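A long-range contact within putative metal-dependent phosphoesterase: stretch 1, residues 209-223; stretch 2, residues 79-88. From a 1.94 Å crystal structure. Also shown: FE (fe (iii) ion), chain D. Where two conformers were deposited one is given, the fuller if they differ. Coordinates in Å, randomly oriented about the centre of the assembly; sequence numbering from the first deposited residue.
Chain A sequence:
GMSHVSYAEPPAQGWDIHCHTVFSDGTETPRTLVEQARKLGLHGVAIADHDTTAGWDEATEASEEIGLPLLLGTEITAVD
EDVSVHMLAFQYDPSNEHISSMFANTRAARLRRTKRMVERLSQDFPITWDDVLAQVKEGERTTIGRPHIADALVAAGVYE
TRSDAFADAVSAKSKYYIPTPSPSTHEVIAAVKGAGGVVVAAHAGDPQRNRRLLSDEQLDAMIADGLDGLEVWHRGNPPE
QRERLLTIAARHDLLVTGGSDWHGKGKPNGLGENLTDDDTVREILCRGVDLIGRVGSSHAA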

ATOM      1  N   ARG A 209     -10.915   0.939   7.979  1.00 53.00           N
ATOM      2  CA  ARG A 209     -10.930   1.422   6.591  1.00 52.21           C
ATOM      3  C   ARG A 209     -12.313   1.901   6.079  1.00 52.02           C
ATOM      4  O   ARG A 209     -12.399   2.945   5.420  1.00 53.61           O
ATOM      5  CB  ARG A 209     -10.409   0.315   5.658  1.00 51.85           C
ATOM      6  N   ASN A 210     -13.382   1.150   6.387  1.00 48.49           N
ATOM      7  CA  ASN A 210     -14.712   1.326   5.735  1.00 45.05           C
ATOM      8  C   ASN A 210     -15.925   1.103   6.666  1.00 44.02           C
ATOM      9  O   ASN A 210     -15.846   0.276   7.580  1.00 43.33           O
ATOM     10  CB  ASN A 210     -14.827   0.301   4.592  1.00 43.02           C
ATOM     11  CG  ASN A 210     -13.959   0.649   3.380  1.00 40.17           C
ATOM     12  OD1 ASN A 210     -14.262   1.587   2.646  1.00 28.94           O
ATOM     13  ND2 ASN A 210     -12.880  -0.126   3.162  1.00 28.23           N
ATOM     14  N   ARG A 211     -17.046   1.793   6.405  1.00 40.41           N
ATOM     15  CA  ARG A 211     -18.350   1.430   7.025  1.00 40.40           C
ATOM     16  C   ARG A 211     -18.761  -0.058   6.770  1.00 36.78           C
ATOM     17  O   ARG A 211     -19.387  -0.688   7.615  1.00 35.22           O
ATOM     18  CB  ARG A 211     -19.479   2.369   6.556  1.00 40.32           C
ATOM     19  N   ARG A 212     -18.445  -0.605   5.599  1.00 29.83           N
ATOM     20  CA  ARG A 212     -18.666  -2.030   5.363  1.00 29.30           C
ATOM     21  C   ARG A 212     -17.507  -2.609   4.551  1.00 25.90           C
ATOM     22  O   ARG A 212     -16.936  -1.922   3.720  1.00 26.36           O
ATOM     23  CB  ARG A 212     -20.025  -2.308   4.702  1.00 30.19           C
ATOM     24  CG  ARG A 212     -20.089  -2.017   3.199  1.00 38.52           C
ATOM     25  CD  ARG A 212     -21.407  -2.464   2.604  1.00 36.46           C
ATOM     26  NE  ARG A 212     -21.436  -2.238   1.161  1.00 42.82           N
ATOM     27  CZ  ARG A 212     -20.816  -2.994   0.243  1.00 40.54           C
ATOM     28  NH1 ARG A 212     -20.062  -4.045   0.591  1.00 36.74           N
ATOM     29  NH2 ARG A 212     -20.926  -2.675  -1.052  1.00 34.66           N
ATOM     30  N   LEU A 213     -17.163  -3.861   4.846  1.00 22.86           N
ATOM     31  CA  LEU A 213     -16.184  -4.628   4.083  1.00 20.43           C
ATOM     32  C   LEU A 213     -16.731  -5.037   2.707  1.00 16.87           C
ATOM     33  O   LEU A 213     -17.941  -5.044   2.443  1.00 17.73           O
ATOM     34  CB  LEU A 213     -15.787  -5.881   4.851  1.00 21.87           C
ATOM     35  CG  LEU A 213     -15.307  -5.703   6.287  1.00 23.68           C
ATOM     36  CD1 LEU A 213     -15.087  -7.079   6.928  1.00 26.58           C
ATOM     37  CD2 LEU A 213     -14.009  -4.848   6.323  1.00 23.34           C
ATOM     38  N   LEU A 214     -15.819  -5.351   1.809  1.00 14.51           N
ATOM     39  CA  LEU A 214     -16.176  -6.053   0.590  1.00 16.13           C
ATOM     40  C   LEU A 214     -16.962  -7.291   0.929  1.00 15.93           C
ATOM     41  O   LEU A 214     -16.605  -8.050   1.866  1.00 13.88           O
ATOM     42  CB  LEU A 214     -14.919  -6.481  -0.192  1.00 18.96           C
ATOM     43  CG  LEU A 214     -14.138  -5.362  -0.858  1.00 22.23           C
ATOM     44  CD1 LEU A 214     -12.813  -5.927  -1.396  1.00 19.10           C
ATOM     45  CD2 LEU A 214     -14.957  -4.686  -1.961  1.00 20.61           C
ATOM     46  N   SER A 215     -18.019  -7.519   0.160  1.00 15.82           N
ATOM     47  CA  SER A 215     -18.792  -8.716   0.313  1.00 14.92           C
ATOM     48  C   SER A 215     -18.184  -9.869  -0.496  1.00 14.34           C
ATOM     49  O   SER A 215     -17.341  -9.667  -1.364  1.00 11.81           O
ATOM     50  CB  SER A 215     -20.187  -8.463  -0.168  1.00 15.83           C
ATOM     51  OG  SER A 215     -20.170  -8.300  -1.557  1.00 12.86           O
ATOM     52  N   ASP A 216     -18.650 -11.081  -0.230  1.00 15.54           N
ATOM     53  CA  ASP A 216     -18.251 -12.257  -1.018  1.00 16.76           C
ATOM     54  C   ASP A 216     -18.531 -12.078  -2.509  1.00 16.71           C
ATOM     55  O   ASP A 216     -17.736 -12.530  -3.336  1.00 18.94           O
ATOM     56  CB  ASP A 216     -18.996 -13.522  -0.569  1.00 16.27           C
ATOM     57  CG  ASP A 216     -18.634 -13.961   0.882  1.00 27.59           C
ATOM     58  OD1 ASP A 216     -17.821 -13.280   1.535  1.00 22.95           O
ATOM     59  OD2 ASP A 216     -19.147 -15.007   1.349  1.00 23.07           O
ATOM     60  N   GLU A 217     -19.685 -11.503  -2.837  1.00 17.76           N
ATOM     61  CA  GLU A 217     -20.058 -11.225  -4.237  1.00 19.69           C
ATOM     62  C   GLU A 217     -19.067 -10.270  -4.915  1.00 16.04           C
ATOM     63  O   GLU A 217     -18.672 -10.513  -6.041  1.00 13.75           O
ATOM     64  CB  GLU A 217     -21.528 -10.709  -4.369  1.00 21.06           C
ATOM     65  CG  GLU A 217     -22.565 -11.815  -4.063  1.00 40.39           C
ATOM     66  CD  GLU A 217     -24.013 -11.658  -4.664  1.00 52.93           C
ATOM     67  OE1 GLU A 217     -24.868 -10.898  -4.121  1.00 50.58           O
ATOM     68  OE2 GLU A 217     -24.313 -12.396  -5.635  1.00 53.95           O
ATOM     69  N   GLN A 218     -18.652  -9.206  -4.231  1.00 16.85           N
ATOM     70  CA  GLN A 218     -17.658  -8.282  -4.794  1.00 17.06           C
ATOM     71  C   GLN A 218     -16.314  -8.978  -4.958  1.00 16.47           C
ATOM     72  O   GLN A 218     -15.602  -8.729  -5.935  1.00 16.02           O
ATOM     73  CB  GLN A 218     -17.490  -7.019  -3.949  1.00 17.50           C
ATOM     74  CG  GLN A 218     -18.765  -6.142  -3.833  1.00 13.67           C
ATOM     75  CD  GLN A 218     -18.584  -5.022  -2.834  1.00 20.58           C
ATOM     76  OE1 GLN A 218     -18.592  -5.255  -1.616  1.00 15.75           O
ATOM     77  NE2 GLN A 218     -18.438  -3.769  -3.339  1.00 23.10           N
ATOM     78  N   LEU A 219     -15.956  -9.844  -4.006  1.00 15.26           N
ATOM     79  CA  LEU A 219     -14.734 -10.606  -4.133  1.00 14.80           C
ATOM     80  C   LEU A 219     -14.828 -11.569  -5.301  1.00 18.15           C
ATOM     81  O   LEU A 219     -13.849 -11.719  -6.027  1.00 15.27           O
ATOM     82  CB  LEU A 219     -14.345 -11.343  -2.830  1.00 14.95           C
ATOM     83  CG  LEU A 219     -13.804 -10.412  -1.727  1.00 16.72           C
ATOM     84  CD1 LEU A 219     -13.598 -11.139  -0.409  1.00 18.16           C
ATOM     85  CD2 LEU A 219     -12.500  -9.733  -2.180  1.00 14.79           C
ATOM     86  N   ASP A 220     -16.003 -12.192  -5.507  1.00 17.16           N
ATOM     87  CA  ASP A 220     -16.182 -13.135  -6.601  1.00 18.71           C
ATOM     88  C   ASP A 220     -16.005 -12.460  -7.942  1.00 17.32           C
ATOM     89  O   ASP A 220     -15.329 -13.013  -8.784  1.00 19.52           O
ATOM     90  CB  ASP A 220     -17.531 -13.836  -6.558  1.00 20.74           C
ATOM     91  CG  ASP A 220     -17.606 -14.890  -5.452  1.00 32.84           C
ATOM     92  OD1 ASP A 220     -16.549 -15.366  -4.974  1.00 34.36           O
ATOM     93  OD2 ASP A 220     -18.739 -15.240  -5.064  1.00 37.99           O
ATOM     94  N   ALA A 221     -16.544 -11.253  -8.089  1.00 17.91           N
ATOM     95  CA  ALA A 221     -16.420 -10.478  -9.323  1.00 19.35           C
ATOM     96  C   ALA A 221     -14.979 -10.048  -9.605  1.00 21.66           C
ATOM     97  O   ALA A 221     -14.514 -10.051 -10.773  1.00 17.60           O
ATOM     98  CB  ALA A 221     -17.362  -9.301  -9.305  1.00 17.52           C
HETATM   99  N   MSE A 222     -14.245  -9.713  -8.549  1.00 17.59           N
HETATM  100  CA  MSE A 222     -12.778  -9.492  -8.685  1.00 20.83           C
HETATM  101  C   MSE A 222     -11.993 -10.756  -9.039  1.00 17.53           C
HETATM  102  O   MSE A 222     -11.082 -10.700  -9.893  1.00 17.24           O
HETATM  103  CB  MSE A 222     -12.201  -8.869  -7.429  1.00 17.86           C
HETATM  104  CG  MSE A 222     -12.699  -7.468  -7.227  1.00 22.43           C
HETATM  105 SE   MSE A 222     -12.419  -6.930  -5.376  0.75 49.31          SE
HETATM  106  CE  MSE A 222     -10.511  -6.763  -5.303  1.00 30.11           C
ATOM    107  N   ILE A 223     -12.358 -11.892  -8.427  1.00 16.38           N
ATOM    108  CA  ILE A 223     -11.763 -13.176  -8.794  1.00 17.67           C
ATOM    109  C   ILE A 223     -12.007 -13.439 -10.299  1.00 21.56           C
ATOM    110  O   ILE A 223     -11.072 -13.798 -11.019  1.00 21.82           O
ATOM    111  CB  ILE A 223     -12.278 -14.345  -7.904  1.00 19.25           C
ATOM    112  CG1 ILE A 223     -11.752 -14.209  -6.453  1.00 20.66           C
ATOM    113  CG2 ILE A 223     -11.919 -15.723  -8.494  1.00 18.89           C
ATOM    114  CD1 ILE A 223     -12.500 -15.119  -5.383  1.00 13.24           C
TER
HETATM  115 FE    FE D 303      -3.681  -0.004   2.527  1.00 27.28          FE
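Stretch 2 (79-88) VDEDVSVHML

Stretch 2 is a β hairpin segment: a strand ends at Asp-80, a type II' turn runs from Asp-80 to Val-83, and a second strand, 83-88, leads onward. Asp-80 and Val-83 close the turn with paired backbone hydrogen bonds, Asp-80 N to Val-83 O at 2.9 Å and Val-83 N to Asp-80 O at 3.0 Å; Glu-81, at phi/psi 53/-122, occupies the first corner. Stretch 1 is irregular from Arg-209 to Ser-215, with Arg-211 at helical phi/psi (-55/-35) between the extended Asn-210 and Arg-212, and then enters a helix that begins at Asp-216 and runs past Ile-223. Ser-215 caps this helix, its OG accepting from Gln-218 N at 3.2 Å. Helix 216-223 and strand 83-88 run in broadly the same direction, with a signed crossing angle of -42° and a closest axial approach of 12.7 Å, a spacing that leaves side chains to bridge the gap. The backbones come closer beside the loop, where the CA atoms of Asn-210 and Val-83 are 6.4 Å apart; Gln-218 CA and Asp-80 CA are 7.7 Å apart.

Asn-210 treats the strand edge as a second strand would: its OD1 accepts from Ser-84 N at 2.8 Å, and its ND2 donates to Ser-84 O at 2.9 Å, so one carboxamide satisfies both backbone groups of a single residue. Arg-212 reaches the turn with the end of its side chain. Its NH2 forms salt bridges to Glu-81 OE1 and Asp-82 OD1, each at 3.2 Å, the latter also a weak hydrogen bond, while Val-83 CG2 covers one face of the guanidinium, 3.7 Å from Arg-212 NH1. That nitrogen donates to Gln-218 OE1 at 2.9 Å, tying the loop to the first turn of the helix. The same OE1 accepts from Ser-215 N at 2.9 Å, and Gln-218 NE2 makes a weak hydrogen bond to Asp-80 OD1 at 3.1 Å. Water 1 adds a second link, donating to Asp-80 OD2 at 2.5 Å and to Gln-218 O at 2.8 Å.

Apolar contacts continue the interface along the strand, from Val-83 through Val-85 to Met-87. Leu-214 (chi1 m, chi2 t) brings its CD2 to 3.8 Å from Val-85 CG2, 3.9 Å from Asp-80 CB and 4.1 Å from Val-83 CG1. One helical turn beyond Gln-218, the selenomethionine Met-222 sets its CE 3.4 Å from SE of Met-87, also selenomethionine, and 4.4 Å from Val-85 CG1. His-86, out of reach of stretch 1, binds the iron through ND1 at 2.4 Å.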

ATOM      1  N   VAL A  79     -11.600   1.758  -5.667  0.50 18.37           N
ATOM      2  CA  VAL A  79     -12.926   1.761  -5.057  0.50 19.11           C
ATOM      3  C   VAL A  79     -13.818   0.712  -5.697  0.50 19.45           C
ATOM      4  O   VAL A  79     -13.733   0.470  -6.898  0.50 21.41           O
ATOM      5  CB  VAL A  79     -13.624   3.162  -5.161  0.50 19.68           C
ATOM      6  CG1 VAL A  79     -13.664   3.654  -6.610  0.50 22.06           C
ATOM      7  CG2 VAL A  79     -15.034   3.085  -4.601  0.50 14.95           C
ATOM      8  N   ASP A  80     -14.691   0.108  -4.892  1.00 19.77           N
ATOM      9  CA  ASP A  80     -15.684  -0.845  -5.376  1.00 22.14           C
ATOM     10  C   ASP A  80     -17.089  -0.560  -4.797  1.00 22.83           C
ATOM     11  O   ASP A  80     -17.357  -0.780  -3.609  1.00 20.58           O
ATOM     12  CB  ASP A  80     -15.228  -2.262  -5.043  1.00 24.37           C
ATOM     13  CG  ASP A  80     -15.949  -3.303  -5.856  1.00 33.04           C
ATOM     14  OD1 ASP A  80     -17.169  -3.121  -6.058  1.00 35.23           O
ATOM     15  OD2 ASP A  80     -15.316  -4.313  -6.250  1.00 27.94           O
ATOM     16  N   GLU A  81     -17.996  -0.072  -5.641  1.00 25.38           N
ATOM     17  CA  GLU A  81     -19.269   0.479  -5.153  1.00 28.21           C
ATOM     18  C   GLU A  81     -18.900   1.511  -4.099  1.00 29.20           C
ATOM     19  O   GLU A  81     -18.143   2.402  -4.419  1.00 33.72           O
ATOM     20  CB  GLU A  81     -20.216  -0.629  -4.676  1.00 30.54           C
ATOM     21  CG  GLU A  81     -20.617  -1.592  -5.852  1.00 37.72           C
ATOM     22  CD  GLU A  81     -21.049  -3.009  -5.403  1.00 53.67           C
ATOM     23  OE1 GLU A  81     -21.336  -3.214  -4.191  1.00 58.10           O
ATOM     24  OE2 GLU A  81     -21.081  -3.924  -6.273  1.00 55.09           O
ATOM     25  N   ASP A  82     -19.357   1.416  -2.858  1.00 32.13           N
ATOM     26  CA  ASP A  82     -18.979   2.460  -1.873  1.00 35.00           C
ATOM     27  C   ASP A  82     -17.775   2.098  -0.974  1.00 32.69           C
ATOM     28  O   ASP A  82     -17.546   2.753   0.047  1.00 37.94           O
ATOM     29  CB  ASP A  82     -20.197   2.859  -1.006  1.00 37.77           C
ATOM     30  CG  ASP A  82     -20.771   1.681  -0.209  1.00 51.21           C
ATOM     31  OD1 ASP A  82     -20.773   0.532  -0.729  1.00 59.63           O
ATOM     32  OD2 ASP A  82     -21.225   1.903   0.936  1.00 64.87           O
ATOM     33  N   VAL A  83     -17.008   1.074  -1.341  1.00 24.72           N
ATOM     34  CA  VAL A  83     -15.978   0.538  -0.468  1.00 20.68           C
ATOM     35  C   VAL A  83     -14.592   0.970  -0.983  1.00 17.63           C
ATOM     36  O   VAL A  83     -14.254   0.705  -2.130  1.00 16.75           O
ATOM     37  CB  VAL A  83     -16.033  -1.018  -0.394  1.00 17.79           C
ATOM     38  CG1 VAL A  83     -15.027  -1.546   0.609  1.00 15.84           C
ATOM     39  CG2 VAL A  83     -17.454  -1.552  -0.085  1.00 16.63           C
ATOM     40  N   SER A  84     -13.823   1.642  -0.144  1.00 18.66           N
ATOM     41  CA  SER A  84     -12.390   1.859  -0.419  1.00 21.41           C
ATOM     42  C   SER A  84     -11.640   0.519  -0.416  1.00 20.08           C
ATOM     43  O   SER A  84     -11.747  -0.258   0.530  1.00 20.31           O
ATOM     44  CB  SER A  84     -11.767   2.817   0.616  1.00 22.46           C
ATOM     45  OG  SER A  84     -10.343   2.820   0.544  1.00 29.75           O
ATOM     46  N   VAL A  85     -10.866   0.258  -1.467  1.00 17.31           N
ATOM     47  CA  VAL A  85     -10.128  -0.996  -1.616  1.00 13.73           C
ATOM     48  C   VAL A  85      -8.695  -0.637  -2.019  1.00 16.08           C
ATOM     49  O   VAL A  85      -8.479   0.152  -2.939  1.00 19.30           O
ATOM     50  CB  VAL A  85     -10.711  -1.897  -2.738  1.00 18.41           C
ATOM     51  CG1 VAL A  85      -9.929  -3.216  -2.845  1.00 15.43           C
ATOM     52  CG2 VAL A  85     -12.206  -2.186  -2.531  1.00 14.97           C
ATOM     53  N   HIS A  86      -7.729  -1.213  -1.329  1.00 10.89           N
ATOM     54  CA  HIS A  86      -6.342  -1.107  -1.702  1.00 15.50           C
ATOM     55  C   HIS A  86      -5.900  -2.442  -2.318  1.00 14.92           C
ATOM     56  O   HIS A  86      -6.185  -3.519  -1.772  1.00 14.44           O
ATOM     57  CB  HIS A  86      -5.526  -0.736  -0.457  1.00 17.63           C
ATOM     58  CG  HIS A  86      -5.707   0.695  -0.029  1.00 26.90           C
ATOM     59  ND1 HIS A  86      -4.875   1.320   0.872  1.00 33.02           N
ATOM     60  CD2 HIS A  86      -6.604   1.636  -0.421  1.00 36.98           C
ATOM     61  CE1 HIS A  86      -5.265   2.571   1.041  1.00 36.18           C
ATOM     62  NE2 HIS A  86      -6.310   2.790   0.265  1.00 39.85           N
HETATM   63  N   MSE A  87      -5.249  -2.345  -3.476  1.00 11.89           N
HETATM   64  CA  MSE A  87      -4.807  -3.499  -4.243  1.00 14.33           C
HETATM   65  C   MSE A  87      -3.289  -3.488  -4.272  1.00 15.05           C
HETATM   66  O   MSE A  87      -2.695  -2.512  -4.701  1.00 19.15           O
HETATM   67  CB  MSE A  87      -5.269  -3.376  -5.678  1.00 13.71           C
HETATM   68  CG  MSE A  87      -6.780  -3.111  -5.801  1.00 32.16           C
HETATM   69 SE   MSE A  87      -7.859  -4.705  -5.896  0.75 62.88          SE
HETATM   70  CE  MSE A  87      -6.660  -6.129  -5.366  1.00 56.44           C
ATOM     71  N   LEU A  88      -2.675  -4.596  -3.908  1.00 13.68           N
ATOM     72  CA  LEU A  88      -1.236  -4.764  -4.016  1.00 13.14           C
ATOM     73  C   LEU A  88      -0.961  -5.401  -5.392  1.00 13.83           C
ATOM     74  O   LEU A  88      -1.599  -6.403  -5.749  1.00 17.49           O
ATOM     75  CB  LEU A  88      -0.758  -5.683  -2.889  1.00 14.44           C
ATOM     76  CG  LEU A  88      -0.833  -5.172  -1.453  1.00 14.10           C
ATOM     77  CD1 LEU A  88      -0.576  -6.323  -0.498  1.00 14.85           C
ATOM     78  CD2 LEU A  88       0.137  -4.034  -1.156  1.00 22.48           C
TER
HETATM   79  O   HOH W   1     -16.329  -6.356  -7.205  1.00 23.01           O
HETATM   80  O   HOH W   2      -2.146  -0.896   3.464  1.00 24.80           O